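Local coordinates for protein cytidine deaminase (Burkholderia pseudomallei, PDB 3DMO) that probably salvages cytidine and 2'-deoxycytidine for UMP synthesis, deaminating them hydrolytically to uridine and 2'-deoxyuridine with the help of a zinc ion, at residues G35-N41 against E79-V85; F46-V51 against C61-A66. All blocks are in the same frame, centred on the assembly; numbering follows the deposited sequence.

Contact 1 pairs two antiparallel strands inside the sheet, and contact 2 lays the start of the zinc-site helix 62-72 under the neighbouring strand 45-49; their centres are about 10 Å apart. Strand 34-40 joins them, one side bonded to strand 80-87 and the other to strand 45-49, where Leu38 O lies 2.8 Å from Phe46 N and Ala36 N lies 2.9 Å from Gly48 O, both probable hydrogen bonds. Side chains meet as well: Val85 CG2 packs 3.7 Å from CG of Glu63, the predicted proton donor. The side chain of Val85 is about 8 Å from the zinc ion that Cys61 of contact 2 binds, so this end of contact 1 lies close to the metal site.

Contact 1: residues G35-N41 against E79-V85; sequences GAALVTN and EFAAIAV
Leu38, on the sheet face it shares with Ile83, meets the ring of Phe80. The leucine CG stands anti to its backbone N (chi1 179°), and CD2 comes obliquely against the ring, 3.7 Å from Phe80 CD2, while CD1 reaches 3.9 Å to Ile83 CB. Thr40 CG2 meets the same ring at its edge, 4.0 Å from Phe80 CD2. On the other face Val39 CG1 rests 3.8 Å from Ala82 CB and near Ala81 CB. Both alanines lie opposite this one valine in a classic beta bulge: Val39 O accepts a bond from Ala81 N (2.9 Å) in the carbonyl plane and a weak one from Ala82 N. Beyond the bulge, Asn41 N bonds to Glu79 O, and Asn41 ND2 gives another bond to Glu79 OE2 (2.9 Å), on its anti side but 34° out of the carboxylate plane. The amide and carboxylate planes stand 87° apart, and OE1 of Glu79 forms a salt bridge with Arg76. Ala37 and Ala84 exchange two backbone bonds. Helix 62-72 packs on Leu38 and Phe80, helix 11-22 covers Ala37, Ala82 and Ala84 from the opposite face, and strands 45-49 and 112-116 flank the pair.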
loop_
_atom_site.group_PDB
_atom_site.type_symbol
_atom_site.label_atom_id
_atom_site.label_comp_id
_atom_site.label_asym_id
_atom_site.label_seq_id
_atom_site.Cartn_x
_atom_site.Cartn_y
_atom_site.Cartn_z
ATOM N N GLY A 35 7.108 -17.150 -4.191
ATOM C CA GLY A 35 7.024 -17.158 -5.645
ATOM C C GLY A 35 5.607 -17.385 -6.122
ATOM O O GLY A 35 4.790 -17.999 -5.436
ATOM N N ALA A 36 5.322 -16.884 -7.318
ATOM C CA ALA A 36 4.039 -17.110 -7.959
ATOM C C ALA A 36 4.252 -17.315 -9.436
ATOM O O ALA A 36 5.219 -16.816 -10.012
ATOM C CB ALA A 36 3.091 -15.934 -7.715
ATOM N N ALA A 37 3.361 -18.081 -10.046
ATOM C CA ALA A 37 3.382 -18.253 -11.488
ATOM C C ALA A 37 1.967 -18.194 -12.013
ATOM O O ALA A 37 1.088 -18.910 -11.541
ATOM C CB ALA A 37 4.043 -19.559 -11.870
ATOM N N LEU A 38 1.776 -17.331 -13.002
ATOM C CA LEU A 38 0.468 -17.011 -13.552
ATOM C C LEU A 38 0.437 -17.501 -14.989
ATOM O O LEU A 38 1.373 -17.227 -15.754
ATOM C CB LEU A 38 0.303 -15.489 -13.524
ATOM C CG LEU A 38 -0.938 -14.790 -14.051
ATOM C CD1 LEU A 38 -2.166 -15.145 -13.216
ATOM C CD2 LEU A 38 -0.673 -13.292 -14.024
ATOM N N VAL A 39 -0.611 -18.236 -15.360
ATOM C CA VAL A 39 -0.729 -18.706 -16.738
ATOM C C VAL A 39 -1.943 -18.055 -17.373
ATOM O O VAL A 39 -3.013 -18.038 -16.782
ATOM C CB VAL A 39 -0.756 -20.269 -16.864
ATOM C CG1 VAL A 39 -1.952 -20.890 -16.127
ATOM C CG2 VAL A 39 -0.720 -20.686 -18.347
ATOM N N THR A 40 -1.755 -17.506 -18.567
ATOM C CA THR A 40 -2.789 -16.718 -19.225
ATOM C C THR A 40 -3.696 -17.573 -20.107
ATOM O O THR A 40 -3.452 -18.764 -20.304
ATOM C CB THR A 40 -2.162 -15.614 -20.098
ATOM O OG1 THR A 40 -1.461 -16.218 -21.190
ATOM C CG2 THR A 40 -1.179 -14.771 -19.291
ATOM N N ASN A 41 -4.726 -16.936 -20.650
ATOM C CA ASN A 41 -5.634 -17.562 -21.608
ATOM C C ASN A 41 -4.951 -18.216 -22.824
ATOM O O ASN A 41 -5.431 -19.240 -23.318
ATOM C CB ASN A 41 -6.758 -16.585 -22.018
ATOM C CG ASN A 41 -6.244 -15.250 -22.573
ATOM O OD1 ASN A 41 -5.045 -15.009 -22.680
ATOM N ND2 ASN A 41 -7.182 -14.373 -22.938
ATOM N N GLU A 79 -8.187 -12.395 -18.290
ATOM C CA GLU A 79 -7.388 -13.169 -19.254
ATOM C C GLU A 79 -6.450 -14.187 -18.620
ATOM O O GLU A 79 -5.520 -14.663 -19.279
ATOM C CB GLU A 79 -6.596 -12.244 -20.174
ATOM C CG GLU A 79 -7.462 -11.477 -21.138
ATOM C CD GLU A 79 -6.680 -10.937 -22.301
ATOM O OE1 GLU A 79 -5.920 -9.960 -22.122
ATOM O OE2 GLU A 79 -6.839 -11.484 -23.404
ATOM N N PHE A 80 -6.698 -14.524 -17.354
ATOM C CA PHE A 80 -5.850 -15.470 -16.621
ATOM C C PHE A 80 -6.572 -16.774 -16.298
ATOM O O PHE A 80 -7.727 -16.767 -15.866
ATOM C CB PHE A 80 -5.261 -14.806 -15.373
ATOM C CG PHE A 80 -4.669 -13.462 -15.661
ATOM C CD1 PHE A 80 -5.323 -12.302 -15.260
ATOM C CD2 PHE A 80 -3.498 -13.358 -16.406
ATOM C CE1 PHE A 80 -4.790 -11.049 -15.567
ATOM C CE2 PHE A 80 -2.955 -12.111 -16.717
ATOM C CZ PHE A 80 -3.608 -10.954 -16.292
ATOM N N ALA A 81 -5.886 -17.884 -16.548
ATOM C CA ALA A 81 -6.437 -19.213 -16.293
ATOM C C ALA A 81 -6.195 -19.674 -14.854
ATOM O O ALA A 81 -7.095 -20.211 -14.205
ATOM C CB ALA A 81 -5.838 -20.212 -17.265
ATOM N N ALA A 82 -4.973 -19.475 -14.367
ATOM C CA ALA A 82 -4.569 -19.979 -13.053
ATOM C C ALA A 82 -3.350 -19.243 -12.526
ATOM O O ALA A 82 -2.519 -18.740 -13.306
ATOM C CB ALA A 82 -4.266 -21.486 -13.121
ATOM N N ILE A 83 -3.236 -19.212 -11.199
ATOM C CA ILE A 83 -2.036 -18.732 -10.521
ATOM C C ILE A 83 -1.620 -19.740 -9.445
ATOM O O ILE A 83 -2.468 -20.251 -8.717
ATOM C CB ILE A 83 -2.243 -17.297 -9.933
ATOM C CG1 ILE A 83 -0.914 -16.690 -9.459
ATOM C CG2 ILE A 83 -3.332 -17.278 -8.862
ATOM C CD1 ILE A 83 -1.022 -15.204 -9.092
ATOM N N ALA A 84 -0.328 -20.080 -9.403
ATOM C CA ALA A 84 0.240 -20.892 -8.313
ATOM C C ALA A 84 1.061 -19.994 -7.401
ATOM O O ALA A 84 1.750 -19.099 -7.883
ATOM C CB ALA A 84 1.127 -22.018 -8.871
ATOM N N VAL A 85 0.974 -20.217 -6.088
ATOM C CA VAL A 85 1.730 -19.428 -5.102
ATOM C C VAL A 85 2.437 -20.407 -4.152
ATOM O O VAL A 85 1.830 -21.394 -3.711
ATOM C CB VAL A 85 0.804 -18.471 -4.287
ATOM C CG1 VAL A 85 1.629 -17.410 -3.521
ATOM C CG2 VAL A 85 -0.220 -17.800 -5.198
#

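Contact 2: residues F46-V51 against C61-A66; sequences FHGCNV and CAERTA. With ZN (zinc ion), chain E.
Phe46 turns its ring away from helix 62-66; its near end touches, backbone O of Phe46 3.9 Å from Ala66 CB. The guanidinium of Arg64 has Cys61 SG at its edge, in plane, where NH2 donates a 3.3 Å bond to the sulfur after the chain bends at chi3 (-80°). Gly48, with no side chain, brings its CA 3.5 Å from Ala62 O in a CA-H...O contact and near Ala66 N. Ala62 CB packs 3.6 Å from Cys49 CA. Thr65 OG1 lies 2.9 Å from Cys49 O and also near Cys61 O, and its one proton could serve either; Asn60 ND2 bonds to OG1 too. Asn50, in the predicted substrate-binding loop, bonds through ND2 to Phe32 O and to a diol probably from the crystallisation liquor, and through OD1 to Val34 N. Cys61, at the helix N-cap, binds the zinc ion through SG at 2.4 Å, alongside Cys96, Cys99 and a water 2.1 Å from the metal. That water donates a 2.7 Å bond to Glu63 OE2. A zinc-bound water held by the predicted proton donor is consistent with hydrolytic attack on cytidine, while the Arg64 bond probably eases the thiolate's negative charge.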
loop_
_atom_site.group_PDB
_atom_site.type_symbol
_atom_site.label_atom_id
_atom_site.label_comp_id
_atom_site.label_asym_id
_atom_site.label_seq_id
_atom_site.Cartn_x
_atom_site.Cartn_y
_atom_site.Cartn_z
ATOM N N PHE A 46 3.812 -16.128 -16.429
ATOM C CA PHE A 46 4.510 -15.002 -15.825
ATOM C C PHE A 46 4.943 -15.343 -14.403
ATOM O O PHE A 46 4.125 -15.800 -13.600
ATOM C CB PHE A 46 3.617 -13.754 -15.823
ATOM C CG PHE A 46 3.405 -13.174 -17.190
ATOM C CD1 PHE A 46 4.247 -12.170 -17.672
ATOM C CD2 PHE A 46 2.391 -13.650 -18.011
ATOM C CE1 PHE A 46 4.068 -11.638 -18.947
ATOM C CE2 PHE A 46 2.209 -13.124 -19.284
ATOM C CZ PHE A 46 3.052 -12.113 -19.745
ATOM N N HIS A 47 6.227 -15.126 -14.115
ATOM C CA HIS A 47 6.787 -15.293 -12.775
ATOM C C HIS A 47 6.535 -14.040 -11.942
ATOM O O HIS A 47 6.589 -12.919 -12.451
ATOM C CB HIS A 47 8.302 -15.484 -12.845
ATOM C CG HIS A 47 8.733 -16.851 -13.264
ATOM N ND1 HIS A 47 7.842 -17.854 -13.583
ATOM C CD2 HIS A 47 9.968 -17.374 -13.442
ATOM C CE1 HIS A 47 8.512 -18.941 -13.928
ATOM N NE2 HIS A 47 9.803 -18.674 -13.853
ATOM N N GLY A 48 6.300 -14.243 -10.654
ATOM C CA GLY A 48 6.279 -13.155 -9.698
ATOM C C GLY A 48 7.020 -13.579 -8.446
ATOM O O GLY A 48 7.060 -14.763 -8.101
ATOM N N CYS A 49 7.628 -12.612 -7.776
ATOM C CA CYS A 49 8.259 -12.855 -6.492
ATOM C C CYS A 49 8.028 -11.627 -5.625
ATOM O O CYS A 49 7.694 -10.546 -6.144
ATOM C CB CYS A 49 9.757 -13.134 -6.680
ATOM S SG CYS A 49 10.655 -11.783 -7.468
ATOM N N ASN A 50 8.178 -11.781 -4.314
ATOM C CA ASN A 50 8.094 -10.613 -3.447
ATOM C C ASN A 50 9.316 -9.709 -3.632
ATOM O O ASN A 50 10.411 -10.183 -3.962
ATOM C CB ASN A 50 7.815 -10.968 -1.975
ATOM C CG ASN A 50 8.808 -11.959 -1.388
ATOM O OD1 ASN A 50 9.299 -12.855 -2.075
ATOM N ND2 ASN A 50 9.068 -11.826 -0.087
ATOM N N VAL A 51 9.098 -8.408 -3.505
ATOM C CA VAL A 51 10.158 -7.416 -3.690
ATOM C C VAL A 51 10.026 -6.446 -2.546
ATOM O O VAL A 51 9.066 -5.666 -2.489
ATOM C CB VAL A 51 10.049 -6.665 -5.045
ATOM C CG1 VAL A 51 11.187 -5.651 -5.191
ATOM C CG2 VAL A 51 10.051 -7.664 -6.211
ATOM N N CYS A 61 4.100 -8.113 -3.028
ATOM C CA CYS A 61 3.974 -9.563 -2.974
ATOM C C CYS A 61 4.150 -10.223 -4.335
ATOM O O CYS A 61 3.899 -9.601 -5.376
ATOM C CB CYS A 61 2.598 -9.930 -2.446
ATOM S SG CYS A 61 2.319 -9.496 -0.728
ATOM N N ALA A 62 4.560 -11.497 -4.308
ATOM C CA ALA A 62 4.720 -12.333 -5.500
ATOM C C ALA A 62 3.504 -12.374 -6.431
ATOM O O ALA A 62 3.641 -12.191 -7.642
ATOM C CB ALA A 62 5.115 -13.759 -5.091
ATOM N N GLU A 63 2.319 -12.598 -5.858
ATOM C CA GLU A 63 1.076 -12.698 -6.623
ATOM C C GLU A 63 0.876 -11.410 -7.427
ATOM O O GLU A 63 0.567 -11.444 -8.625
ATOM C CB GLU A 63 -0.134 -12.895 -5.691
ATOM C CG GLU A 63 -0.095 -14.137 -4.782
ATOM C CD GLU A 63 0.543 -13.881 -3.409
ATOM O OE1 GLU A 63 1.683 -13.384 -3.340
ATOM O OE2 GLU A 63 -0.101 -14.187 -2.383
ATOM N N ARG A 64 1.057 -10.272 -6.755
ATOM C CA ARG A 64 0.862 -8.978 -7.395
ATOM C C ARG A 64 1.940 -8.661 -8.427
ATOM O O ARG A 64 1.623 -8.122 -9.483
ATOM C CB ARG A 64 0.712 -7.859 -6.363
ATOM C CG ARG A 64 -0.658 -7.879 -5.693
ATOM C CD ARG A 64 -0.786 -6.753 -4.689
ATOM N NE ARG A 64 -0.126 -7.085 -3.431
ATOM C CZ ARG A 64 0.209 -6.200 -2.497
ATOM N NH1 ARG A 64 -0.060 -4.902 -2.657
ATOM N NH2 ARG A 64 0.806 -6.613 -1.387
ATOM N N THR A 65 3.189 -9.030 -8.140
ATOM C CA THR A 65 4.286 -8.904 -9.106
ATOM C C THR A 65 3.973 -9.655 -10.410
ATOM O O THR A 65 4.125 -9.094 -11.498
ATOM C CB THR A 65 5.622 -9.404 -8.517
ATOM O OG1 THR A 65 6.015 -8.547 -7.437
ATOM C CG2 THR A 65 6.728 -9.399 -9.581
ATOM N N ALA A 66 3.525 -10.906 -10.295
ATOM C CA ALA A 66 3.135 -11.706 -11.465
ATOM C C ALA A 66 2.005 -11.059 -12.269
ATOM O O ALA A 66 2.096 -10.936 -13.487
ATOM C CB ALA A 66 2.750 -13.128 -11.052
HETATM ZN ZN ZN E . 0.201 -10.608 -0.549
HETATM O O HOH W 1 0.481 -12.696 -0.174
#